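Local structure of carboxylesterase (Ferroplasma acidiphilum, 3WJ2) at residues P242-T247 and K298-I303. The protein probably hydrolyses carboxylic ester bonds as a carboxylesterase of the alpha/beta-hydrolase fold. Residues are numbered along the deposited sequence; the frame is centred on the assembly and turned at random.
Sequences PAIMVT and KMVARI
Val246 and Val300 make the closest approach of this strand-helix contact: their CG2 methyls meet tip to tip, Val246 CG2 lying 3.6 Å from Val300 CG2. With chi1 at 173°, Val300 turns CG2 to Val246 and brings CG1 within 4.1 Å of Ile244 CG2, as the Ile244 and Val300 side chains run past one another in opposite directions; Val300 CG2 is also 4.2 Å from Ile244 CG2. Ile244 divides its branches between two partners. CG2 faces Val300, whereas the CG1 arm, extended at chi2 170°, carries CD1 to 3.9 Å from Ile303 CD1, the two side chains meeting at a slant. Replacing Ile244 by an alanine would probably open a gap on the strand side of Val300 and Ile303, leaving Val300 CG1 and Ile303 CD1 without their Ile244 partner. These four side chains are buried and apolar, and, being few, cover 173 Å² in total; their methyls and one Ile303 methylene bridge axes 10.5 Å apart. Val181 and Phe183 of the neighbouring strand also touch Val300, widening the tight floor beneath the helix. Away from the strand, apolar packing gives way to a polar, partly solvent-accessible side engaged by the second subunit: Lys298 and Arg302 both form salt bridges to its Asp306, Arg302 also pairing with Glu105 of its own chain. Met245, pointing to the reverse face of the sheet, packs on Tyr260 and Val261 of helix 254-266. Strand 243-248 is thus covered by a helix on each face, and the 174° between 243-247 and 298-303 makes them antiparallel, in the layered helix-sheet-helix architecture of the alpha/beta-hydrolase fold.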
loop_
_atom_site.group_PDB
_atom_site.type_symbol
_atom_site.label_atom_id
_atom_site.label_comp_id
_atom_site.label_asym_id
_atom_site.label_seq_id
_atom_site.Cartn_x
_atom_site.Cartn_y
_atom_site.Cartn_z
ATOM N N PRO B 242 -16.886 -15.416 -17.126
ATOM C CA PRO B 242 -16.151 -15.661 -15.862
ATOM C C PRO B 242 -14.648 -15.346 -16.151
ATOM O O PRO B 242 -14.180 -15.644 -17.279
ATOM C CB PRO B 242 -16.377 -17.141 -15.617
ATOM C CG PRO B 242 -17.751 -17.393 -16.345
ATOM C CD PRO B 242 -17.729 -16.556 -17.548
ATOM N N ALA B 243 -13.983 -14.776 -15.155
ATOM C CA ALA B 243 -12.617 -14.314 -15.362
ATOM C C ALA B 243 -11.679 -14.993 -14.343
ATOM O O ALA B 243 -12.059 -15.295 -13.162
ATOM C CB ALA B 243 -12.498 -12.825 -15.175
ATOM N N ILE B 244 -10.435 -15.210 -14.831
ATOM C CA ILE B 244 -9.290 -15.470 -13.917
ATOM C C ILE B 244 -8.307 -14.333 -14.202
ATOM O O ILE B 244 -7.889 -14.129 -15.364
ATOM C CB ILE B 244 -8.635 -16.784 -14.208
ATOM C CG1 ILE B 244 -9.640 -17.944 -14.101
ATOM C CG2 ILE B 244 -7.391 -17.002 -13.297
ATOM C CD1 ILE B 244 -9.043 -19.348 -14.658
ATOM N N MET B 245 -7.877 -13.623 -13.133
ATOM C CA MET B 245 -6.973 -12.466 -13.253
ATOM C C MET B 245 -5.753 -12.774 -12.424
ATOM O O MET B 245 -5.856 -13.149 -11.266
ATOM C CB MET B 245 -7.574 -11.146 -12.712
ATOM C CG MET B 245 -6.567 -10.013 -12.660
ATOM S SD MET B 245 -6.233 -9.322 -14.327
ATOM C CE MET B 245 -7.770 -8.332 -14.649
ATOM N N VAL B 246 -4.580 -12.665 -13.092
ATOM C CA VAL B 246 -3.304 -12.828 -12.323
ATOM C C VAL B 246 -2.581 -11.519 -12.451
ATOM O O VAL B 246 -2.322 -10.988 -13.516
ATOM C CB VAL B 246 -2.443 -13.928 -13.036
ATOM C CG1 VAL B 246 -1.096 -14.052 -12.298
ATOM C CG2 VAL B 246 -3.253 -15.300 -13.019
ATOM N N THR B 247 -2.210 -10.956 -11.299
ATOM C CA THR B 247 -1.364 -9.752 -11.278
ATOM C C THR B 247 -0.076 -10.108 -10.534
ATOM O O THR B 247 0.073 -11.177 -9.925
ATOM C CB THR B 247 -2.096 -8.606 -10.426
ATOM O OG1 THR B 247 -2.037 -8.957 -9.043
ATOM C CG2 THR B 247 -3.566 -8.558 -10.857
ATOM N N LYS B 298 0.891 -23.062 -13.374
ATOM C CA LYS B 298 0.262 -24.376 -13.172
ATOM C C LYS B 298 -1.109 -24.310 -12.460
ATOM O O LYS B 298 -2.079 -24.987 -12.819
ATOM C CB LYS B 298 1.189 -25.262 -12.297
ATOM C CG LYS B 298 2.298 -25.814 -13.043
ATOM C CD LYS B 298 3.326 -26.573 -12.069
ATOM C CE LYS B 298 2.757 -27.669 -11.377
ATOM N NZ LYS B 298 4.010 -28.386 -10.904
ATOM N N MET B 299 -1.197 -23.411 -11.431
ATOM C CA MET B 299 -2.423 -23.200 -10.631
ATOM C C MET B 299 -3.540 -22.799 -11.644
ATOM O O MET B 299 -4.635 -23.360 -11.606
ATOM C CB MET B 299 -2.217 -22.072 -9.582
ATOM C CG MET B 299 -1.649 -22.624 -8.379
ATOM S SD MET B 299 -1.371 -20.998 -7.395
ATOM C CE MET B 299 -1.378 -22.128 -6.158
ATOM N N VAL B 300 -3.284 -21.819 -12.436
ATOM C CA VAL B 300 -4.284 -21.302 -13.381
ATOM C C VAL B 300 -4.622 -22.362 -14.410
ATOM O O VAL B 300 -5.795 -22.662 -14.660
ATOM C CB VAL B 300 -3.776 -20.015 -14.019
ATOM C CG1 VAL B 300 -4.737 -19.604 -15.117
ATOM C CG2 VAL B 300 -3.707 -18.891 -12.919
ATOM N N ALA B 301 -3.562 -22.945 -15.012
ATOM C CA ALA B 301 -3.815 -23.862 -16.098
ATOM C C ALA B 301 -4.636 -25.041 -15.637
ATOM O O ALA B 301 -5.421 -25.525 -16.441
ATOM C CB ALA B 301 -2.395 -24.341 -16.658
ATOM N N ARG B 302 -4.427 -25.522 -14.391
ATOM C CA ARG B 302 -5.147 -26.628 -13.885
ATOM C C ARG B 302 -6.582 -26.407 -13.499
ATOM O O ARG B 302 -7.310 -27.404 -13.359
ATOM C CB ARG B 302 -4.322 -27.364 -12.782
ATOM C CG ARG B 302 -3.043 -27.911 -13.319
ATOM C CD ARG B 302 -2.221 -28.559 -12.141
ATOM N NE ARG B 302 -0.950 -29.045 -12.727
ATOM C CZ ARG B 302 -0.090 -29.780 -12.032
ATOM N NH1 ARG B 302 -0.345 -30.044 -10.751
ATOM N NH2 ARG B 302 1.014 -30.253 -12.597
ATOM N N ILE B 303 -7.024 -25.138 -13.415
ATOM C CA ILE B 303 -8.456 -24.875 -13.153
ATOM C C ILE B 303 -9.142 -24.486 -14.469
ATOM O O ILE B 303 -10.336 -24.532 -14.485
ATOM C CB ILE B 303 -8.751 -23.871 -12.027
ATOM C CG1 ILE B 303 -8.181 -22.422 -12.253
ATOM C CG2 ILE B 303 -8.138 -24.484 -10.707
ATOM C CD1 ILE B 303 -8.929 -21.403 -11.337
#